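Local coordinates for protein cystine knot (fluoropropylated) (Momordica cochinchinensis, PDB 6CDX) that probably binds integrin alpha v beta6 as a fluoropropylated cystine-knot imaging tracer related to squash-family trypsin inhibitors, at residues 4-18 with 25-37. Numbering follows the deposited sequence. Where two conformers were deposited one is given.
Sequences ILNGRTDLGTLLFRC and PGACICRGNGYCG
Y35 lies with its ring between two aliphatic groups: L14 CD2 sits over the centre of one face, 3.7 Å from Y35 CG, and R17 CD covers the opposite face, 3.7 Å from Y35 CZ. R17 extends with CG anti to its backbone N (chi1 -179°) and then bends at chi2, which lays CD over the ring while NH1 turns back to G34 O. That carbonyl is gripped twice: R17 NH1 reaches it on a lone pair in the carbonyl plane at 3.0 Å, and C18 N comes from above the plane, its N-H nearly straight (171°). Next along, C36 N bonds F16 O at 2.9 Å; this bond and the one from C18 N to G34 O flank R17 and Y35, which form a single antiparallel bridge as a non-hydrogen-bonded pair. T13 OG1 donates to C36 O, 2.6 Å apart and almost in line with the carbonyl, tying residues 12-15 to the C-terminal end. F16 CB lies against C36 SG at 3.7 Å while its ring takes P25 CG over one face, off centre, and L5 CD1 presses against C36 CB at 3.5 Å, tighter than usual. The C18-C30 disulfide (chi3 90°) joins the segments covalently beside C36 SG, which is bonded to C24, while C28 SG, bonded to C3, lies against L5. These three disulfides belong to the inhibitor cystine knot of squash inhibitors; with so small an apolar core, covalent links and backbone-carbonyl bonds probably supply much of the rigidity of a chain without regular helix or strand.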
ATOM      1  N   ILE A   4      -0.961   6.565   4.054  1.00  4.85           N
ATOM      2  CA  ILE A   4      -0.967   7.547   2.979  1.00  5.95           C
ATOM      3  C   ILE A   4      -1.570   7.056   1.706  1.00  5.43           C
ATOM      4  O   ILE A   4      -1.782   7.841   0.759  1.00  7.83           O
ATOM      5  CB  ILE A   4       0.476   8.065   2.709  1.00  7.28           C
ATOM      6  CG1 ILE A   4       1.399   6.975   2.125  1.00  9.01           C
ATOM      7  CG2 ILE A   4       1.100   8.781   3.894  1.00  9.78           C
ATOM      8  CD1 ILE A   4       2.834   7.371   1.719  1.00 12.17           C
ATOM      9  N   LEU A   5      -1.846   5.779   1.584  1.00  5.03           N
ATOM     10  CA  LEU A   5      -2.420   5.194   0.369  1.00  5.21           C
ATOM     11  C   LEU A   5      -3.925   5.145   0.378  1.00  5.69           C
ATOM     12  O   LEU A   5      -4.514   4.883  -0.668  1.00  8.02           O
ATOM     13  CB  LEU A   5      -1.810   3.822   0.149  1.00  5.65           C
ATOM     14  CG  LEU A   5      -0.235   3.865   0.015  1.00  5.93           C
ATOM     15  CD1 LEU A   5       0.238   2.434  -0.074  1.00  6.14           C
ATOM     16  CD2 LEU A   5       0.163   4.678  -1.214  1.00  6.27           C
ATOM     17  N   ASN A   6      -4.578   5.362   1.530  1.00  5.03           N
ATOM     18  CA  ASN A   6      -6.021   5.302   1.546  1.00  5.32           C
ATOM     19  C   ASN A   6      -6.590   6.515   0.856  1.00  5.61           C
ATOM     20  O   ASN A   6      -6.181   7.641   1.103  1.00  7.84           O
ATOM     21  CB  ASN A   6      -6.550   5.360   2.981  1.00  5.49           C
ATOM     22  CG  ASN A   6      -6.282   4.119   3.832  1.00  5.29           C
ATOM     23  OD1 ASN A   6      -6.020   3.023   3.324  1.00  6.77           O
ATOM     24  ND2 ASN A   6      -6.435   4.291   5.135  1.00  5.26           N
ATOM     25  N   GLY A   7      -7.587   6.303  -0.004  1.00  6.21           N
ATOM     26  CA  GLY A   7      -8.375   7.412  -0.521  1.00  7.41           C
ATOM     27  C   GLY A   7      -7.780   8.165  -1.676  1.00  7.77           C
ATOM     28  O   GLY A   7      -8.277   9.241  -1.974  1.00 12.29           O
ATOM     29  N   ARG A   8      -6.807   7.664  -2.385  1.00  7.45           N
ATOM     30  CA  ARG A   8      -6.193   8.371  -3.462  1.00  8.02           C
ATOM     31  C   ARG A   8      -6.592   7.865  -4.856  1.00  7.68           C
ATOM     32  O   ARG A   8      -6.916   6.684  -4.987  1.00  9.76           O
ATOM     33  CB  ARG A   8      -4.700   8.449  -3.332  1.00 10.79           C
ATOM     34  CG  ARG A   8      -4.002   7.209  -3.330  1.00 11.60           C
ATOM     35  CD  ARG A   8      -2.673   7.340  -2.651  1.00  9.89           C
ATOM     36  NE  ARG A   8      -1.751   8.187  -3.365  1.00 10.21           N
ATOM     37  CZ  ARG A   8      -0.585   8.685  -2.954  1.00  9.88           C
ATOM     38  NH1 ARG A   8       0.196   9.267  -3.855  1.00 12.00           N
ATOM     39  NH2 ARG A   8      -0.230   8.698  -1.679  1.00 11.62           N
ATOM     40  N   THR A   9      -6.581   8.736  -5.864  1.00  7.92           N
ATOM     41  CA  THR A   9      -6.902   8.331  -7.234  1.00  9.00           C
ATOM     42  C   THR A   9      -5.725   8.361  -8.187  1.00  7.59           C
ATOM     43  O   THR A   9      -6.011   8.329  -9.416  1.00  7.87           O
ATOM     44  CB  THR A   9      -8.026   9.174  -7.725  1.00 11.30           C
ATOM     45  OG1 THR A   9      -7.686  10.565  -7.583  1.00 10.71           O
ATOM     46  CG2 THR A   9      -9.294   8.875  -6.914  1.00 11.94           C
ATOM     47  N   ASP A  10      -4.523   8.433  -7.711  1.00  8.57           N
ATOM     48  CA  ASP A  10      -3.344   8.215  -8.528  1.00  8.53           C
ATOM     49  C   ASP A  10      -2.909   6.794  -8.371  1.00  7.92           C
ATOM     50  O   ASP A  10      -3.654   5.920  -7.870  1.00  8.00           O
ATOM     51  CB  ASP A  10      -2.273   9.246  -8.168  1.00  9.03           C
ATOM     52  CG  ASP A  10      -1.713   9.056  -6.800  1.00  8.56           C
ATOM     53  OD1 ASP A  10      -2.167   8.108  -6.063  1.00  7.67           O
ATOM     54  OD2 ASP A  10      -0.863   9.819  -6.388  1.00 11.37           O
ATOM     55  N   LEU A  11      -1.672   6.540  -8.775  1.00  7.44           N
ATOM     56  CA  LEU A  11      -1.096   5.180  -8.730  1.00  6.55           C
ATOM     57  C   LEU A  11      -0.053   5.112  -7.601  1.00  6.48           C
ATOM     58  O   LEU A  11       0.876   4.305  -7.661  1.00  6.22           O
ATOM     59  CB  LEU A  11      -0.501   4.814 -10.072  1.00  7.46           C
ATOM     60  CG  LEU A  11      -1.488   4.591 -11.161  1.00  8.51           C
ATOM     61  CD1 LEU A  11      -0.834   4.287 -12.488  1.00  9.80           C
ATOM     62  CD2 LEU A  11      -2.447   3.472 -10.812  1.00  9.62           C
ATOM     63  N   GLY A  12      -0.218   5.874  -6.531  1.00  6.79           N
ATOM     64  CA  GLY A  12       0.635   5.785  -5.390  1.00  6.87           C
ATOM     65  C   GLY A  12       0.794   4.352  -4.869  1.00  6.00           C
ATOM     66  O   GLY A  12       1.879   3.992  -4.398  1.00  6.70           O
ATOM     67  N   THR A  13      -0.292   3.596  -4.877  1.00  5.76           N
ATOM     68  CA  THR A  13      -0.178   2.227  -4.429  1.00  5.65           C
ATOM     69  C   THR A  13       0.911   1.434  -5.162  1.00  5.46           C
ATOM     70  O   THR A  13       1.577   0.594  -4.539  1.00  5.66           O
ATOM     71  CB  THR A  13      -1.505   1.545  -4.537  1.00  6.16           C
ATOM     72  OG1 THR A  13      -1.394   0.117  -4.339  1.00 11.33           O
ATOM     73  CG2 THR A  13      -2.035   1.596  -5.873  1.00  5.71           C
ATOM     74  N   LEU A  14       1.078   1.683  -6.418  1.00  5.51           N
ATOM     75  CA  LEU A  14       2.043   0.971  -7.238  1.00  5.59           C
ATOM     76  C   LEU A  14       3.490   1.346  -6.943  1.00  5.75           C
ATOM     77  O   LEU A  14       4.418   0.689  -7.439  1.00  6.93           O
ATOM     78  CB  LEU A  14       1.746   1.096  -8.727  1.00  7.21           C
ATOM     79  CG  LEU A  14       0.434   0.555  -9.164  1.00  9.28           C
ATOM     80  CD1 LEU A  14       0.287   0.589 -10.677  1.00 10.98           C
ATOM     81  CD2 LEU A  14       0.228  -0.795  -8.714  1.00 10.13           C
ATOM     82  N   LEU A  15       3.742   2.374  -6.130  1.00  6.07           N
ATOM     83  CA  LEU A  15       5.068   2.658  -5.647  1.00  6.78           C
ATOM     84  C   LEU A  15       5.456   1.735  -4.476  1.00  6.69           C
ATOM     85  O   LEU A  15       6.654   1.710  -4.104  1.00  8.70           O
ATOM     86  CB  LEU A  15       5.165   4.094  -5.135  1.00  7.08           C
ATOM     87  CG  LEU A  15       4.975   5.182  -6.159  1.00  8.61           C
ATOM     88  CD1 LEU A  15       4.775   6.535  -5.483  1.00 11.25           C
ATOM     89  CD2 LEU A  15       6.089   5.111  -7.233  1.00 10.14           C
ATOM     90  N   PHE A  16       4.475   0.973  -3.899  1.00  5.42           N
ATOM     91  CA  PHE A  16       4.707   0.206  -2.706  1.00  5.16           C
ATOM     92  C   PHE A  16       4.396  -1.244  -2.913  1.00  4.79           C
ATOM     93  O   PHE A  16       3.350  -1.768  -2.579  1.00  5.11           O
ATOM     94  CB  PHE A  16       3.909   0.808  -1.559  1.00  5.25           C
ATOM     95  CG  PHE A  16       4.387   2.157  -1.174  1.00  5.64           C
ATOM     96  CD1 PHE A  16       5.461   2.312  -0.350  1.00  6.07           C
ATOM     97  CD2 PHE A  16       3.730   3.290  -1.615  1.00  6.39           C
ATOM     98  CE1 PHE A  16       5.856   3.589   0.003  1.00  7.67           C
ATOM     99  CE2 PHE A  16       4.188   4.551  -1.239  1.00  7.07           C
ATOM    100  CZ  PHE A  16       5.254   4.683  -0.462  1.00  7.87           C
ATOM    101  N   ARG A  17       5.342  -1.914  -3.550  1.00  5.17           N
ATOM    102  CA  ARG A  17       5.249  -3.381  -3.733  1.00  5.92           C
ATOM    103  C   ARG A  17       5.359  -4.057  -2.395  1.00  5.34           C
ATOM    104  O   ARG A  17       6.188  -3.673  -1.553  1.00  5.95           O
ATOM    105  CB  ARG A  17       6.386  -3.816  -4.624  1.00  6.38           C
ATOM    106  CG  ARG A  17       6.430  -5.333  -4.949  1.00  6.63           C
ATOM    107  CD  ARG A  17       5.446  -5.739  -5.980  1.00  6.53           C
ATOM    108  NE  ARG A  17       5.568  -7.152  -6.343  1.00  7.08           N
ATOM    109  CZ  ARG A  17       5.185  -8.167  -5.547  1.00  5.89           C
ATOM    110  NH1 ARG A  17       4.411  -7.987  -4.496  1.00  5.67           N
ATOM    111  NH2 ARG A  17       5.574  -9.409  -5.838  1.00  6.85           N
ATOM    112  N   CYS A  18       4.560  -5.067  -2.155  1.00  4.82           N
ATOM    113  CA  CYS A  18       4.587  -5.744  -0.876  1.00  4.61           C
ATOM    114  C   CYS A  18       4.311  -7.230  -1.073  1.00  4.29           C
ATOM    115  O   CYS A  18       3.477  -7.673  -1.852  1.00  4.65           O
ATOM    116  CB  CYS A  18       3.574  -5.138   0.098  1.00  5.12           C
ATOM    117  SG  CYS A  18       1.865  -5.170  -0.500  1.00  4.93           S
ATOM    118  N   PRO A  25       4.003   1.219   4.053  1.00  6.02           N
ATOM    119  CA  PRO A  25       4.305   2.415   4.821  1.00  6.11           C
ATOM    120  C   PRO A  25       3.222   2.678   5.840  1.00  5.39           C
ATOM    121  O   PRO A  25       1.992   2.422   5.637  1.00  5.62           O
ATOM    122  CB  PRO A  25       4.329   3.514   3.773  1.00  6.65           C
ATOM    123  CG  PRO A  25       3.348   3.002   2.696  1.00  6.53           C
ATOM    124  CD  PRO A  25       3.636   1.523   2.676  1.00  6.08           C
ATOM    125  N   GLY A  26       3.614   3.267   6.939  1.00  5.31           N
ATOM    126  CA  GLY A  26       2.661   3.628   8.012  1.00  5.95           C
ATOM    127  C   GLY A  26       1.898   2.439   8.556  1.00  5.77           C
ATOM    128  O   GLY A  26       2.495   1.389   8.813  1.00  6.60           O
ATOM    129  N   ALA A  27       0.570   2.533   8.601  1.00  5.36           N
ATOM    130  CA  ALA A  27      -0.294   1.421   8.950  1.00  5.61           C
ATOM    131  C   ALA A  27      -0.993   0.856   7.713  1.00  4.57           C
ATOM    132  O   ALA A  27      -2.030   0.175   7.830  1.00  4.65           O
ATOM    133  CB  ALA A  27      -1.251   1.817  10.027  1.00  6.33           C
ATOM    134  N   CYS A  28      -0.496   1.166   6.534  1.00  4.47           N
ATOM    135  CA  CYS A  28      -0.994   0.524   5.288  1.00  4.14           C
ATOM    136  C   CYS A  28      -0.829  -0.959   5.357  1.00  4.67           C
ATOM    137  O   CYS A  28       0.065  -1.467   6.108  1.00  5.69           O
ATOM    138  CB  CYS A  28      -0.330   1.102   4.076  1.00  4.34           C
ATOM    139  SG  CYS A  28      -0.513   2.901   3.851  1.00  4.56           S
ATOM    140  N   ILE A  29      -1.616  -1.699   4.573  1.00  4.50           N
ATOM    141  CA  ILE A  29      -1.559  -3.171   4.553  1.00  4.70           C
ATOM    142  C   ILE A  29      -1.362  -3.640   3.100  1.00  4.41           C
ATOM    143  O   ILE A  29      -1.615  -2.918   2.142  1.00  5.07           O
ATOM    144  CB  ILE A  29      -2.762  -3.777   5.238  1.00  6.54           C
ATOM    145  CG1 ILE A  29      -4.055  -3.412   4.563  1.00  7.65           C
ATOM    146  CG2 ILE A  29      -2.747  -3.415   6.678  1.00  8.00           C
ATOM    147  CD1 ILE A  29      -5.203  -4.185   5.181  1.00  9.23           C
ATOM    148  N   CYS A  30      -0.923  -4.873   2.973  1.00  4.41           N
ATOM    149  CA  CYS A  30      -0.615  -5.428   1.669  1.00  5.18           C
ATOM    150  C   CYS A  30      -1.933  -5.904   1.072  1.00  6.66           C
ATOM    151  O   CYS A  30      -2.836  -6.460   1.788  1.00 10.88           O
ATOM    152  CB  CYS A  30       0.511  -6.437   1.777  1.00  5.50           C
ATOM    153  SG  CYS A  30       1.168  -6.945   0.190  1.00  5.76           S
ATOM    154  N   ARG A  31      -2.228  -5.540  -0.185  1.00  6.29           N
ATOM    155  CA  ARG A  31      -3.502  -5.936  -0.768  1.00  8.23           C
ATOM    156  C   ARG A  31      -3.241  -7.081  -1.746  1.00  9.40           C
ATOM    157  O   ARG A  31      -2.143  -7.474  -2.070  1.00  8.92           O
ATOM    158  CB  ARG A  31      -4.185  -4.720  -1.399  1.00 10.29           C
ATOM    159  CG  ARG A  31      -4.297  -3.519  -0.447  1.00 19.23           C
ATOM    160  CD  ARG A  31      -4.807  -3.795   0.922  1.00 25.51           C
ATOM    161  NE  ARG A  31      -6.215  -4.037   1.051  1.00 26.61           N
ATOM    162  CZ  ARG A  31      -6.718  -5.028   1.819  1.00 26.55           C
ATOM    163  NH1 ARG A  31      -8.041  -5.124   1.961  1.00 30.06           N
ATOM    164  NH2 ARG A  31      -5.990  -5.965   2.361  1.00 13.46           N
ATOM    165  N   GLY A  32      -4.395  -7.565  -2.271  1.00 11.95           N
ATOM    166  CA  GLY A  32      -4.491  -8.706  -3.102  1.00 13.06           C
ATOM    167  C   GLY A  32      -3.691  -8.650  -4.392  1.00 11.01           C
ATOM    168  O   GLY A  32      -3.386  -9.605  -4.968  1.00 14.97           O
ATOM    169  N   ASN A  33      -3.363  -7.477  -4.868  1.00  9.73           N
ATOM    170  CA  ASN A  33      -2.555  -7.314  -6.049  1.00  8.99           C
ATOM    171  C   ASN A  33      -0.982  -7.264  -5.794  1.00  8.84           C
ATOM    172  O   ASN A  33      -0.212  -7.065  -6.703  1.00  9.19           O
ATOM    173  CB  ASN A  33      -2.980  -6.084  -6.853  1.00  9.66           C
ATOM    174  CG  ASN A  33      -2.912  -4.833  -6.066  1.00  9.49           C
ATOM    175  OD1 ASN A  33      -2.476  -4.754  -4.874  1.00  8.90           O
ATOM    176  ND2 ASN A  33      -3.221  -3.763  -6.762  1.00  9.81           N
ATOM    177  N   GLY A  34      -0.533  -7.443  -4.552  1.00  6.84           N
ATOM    178  CA  GLY A  34       0.894  -7.317  -4.202  1.00  6.63           C
ATOM    179  C   GLY A  34       1.385  -5.911  -4.093  1.00  4.70           C
ATOM    180  O   GLY A  34       2.560  -5.705  -4.137  1.00  5.21           O
ATOM    181  N   TYR A  35       0.448  -4.971  -3.902  1.00  4.79           N
ATOM    182  CA  TYR A  35       0.805  -3.597  -3.613  1.00  4.38           C
ATOM    183  C   TYR A  35       0.062  -3.150  -2.360  1.00  4.61           C
ATOM    184  O   TYR A  35      -1.009  -3.687  -2.010  1.00  5.36           O
ATOM    185  CB  TYR A  35       0.486  -2.712  -4.795  1.00  5.25           C
ATOM    186  CG  TYR A  35       1.423  -2.997  -5.969  1.00  5.16           C
ATOM    187  CD1 TYR A  35       2.641  -2.377  -6.049  1.00  5.29           C
ATOM    188  CD2 TYR A  35       1.130  -3.985  -6.905  1.00  6.57           C
ATOM    189  CE1 TYR A  35       3.503  -2.645  -7.088  1.00  6.31           C
ATOM    190  CE2 TYR A  35       2.091  -4.322  -7.946  1.00  8.09           C
ATOM    191  CZ  TYR A  35       3.233  -3.604  -7.981  1.00  7.25           C
ATOM    192  OH  TYR A  35       4.166  -3.885  -9.012  1.00 10.09           O
ATOM    193  N   CYS A  36       0.658  -2.190  -1.673  1.00  3.99           N
ATOM    194  CA  CYS A  36       0.055  -1.715  -0.421  1.00  4.24           C
ATOM    195  C   CYS A  36      -1.203  -0.908  -0.650  1.00  4.29           C
ATOM    196  O   CYS A  36      -1.395  -0.336  -1.743  1.00  6.58           O
ATOM    197  CB  CYS A  36       1.065  -0.898   0.313  1.00  4.62           C
ATOM    198  SG  CYS A  36       2.583  -1.792   0.747  1.00  4.71           S
ATOM    199  N   GLY A  37      -2.043  -0.807   0.324  0.50  4.65           N
ATOM    200  CA  GLY A  37      -3.233  -0.024   0.262  0.50  4.53           C
ATOM    201  C   GLY A  37      -3.645   0.489   1.590  0.50  4.87           C
ATOM    202  O   GLY A  37      -3.164   0.104   2.616  0.50  5.41           O
TER
HETATM  203  O   HOH W   1       1.351   5.450   5.312  1.00  6.47           O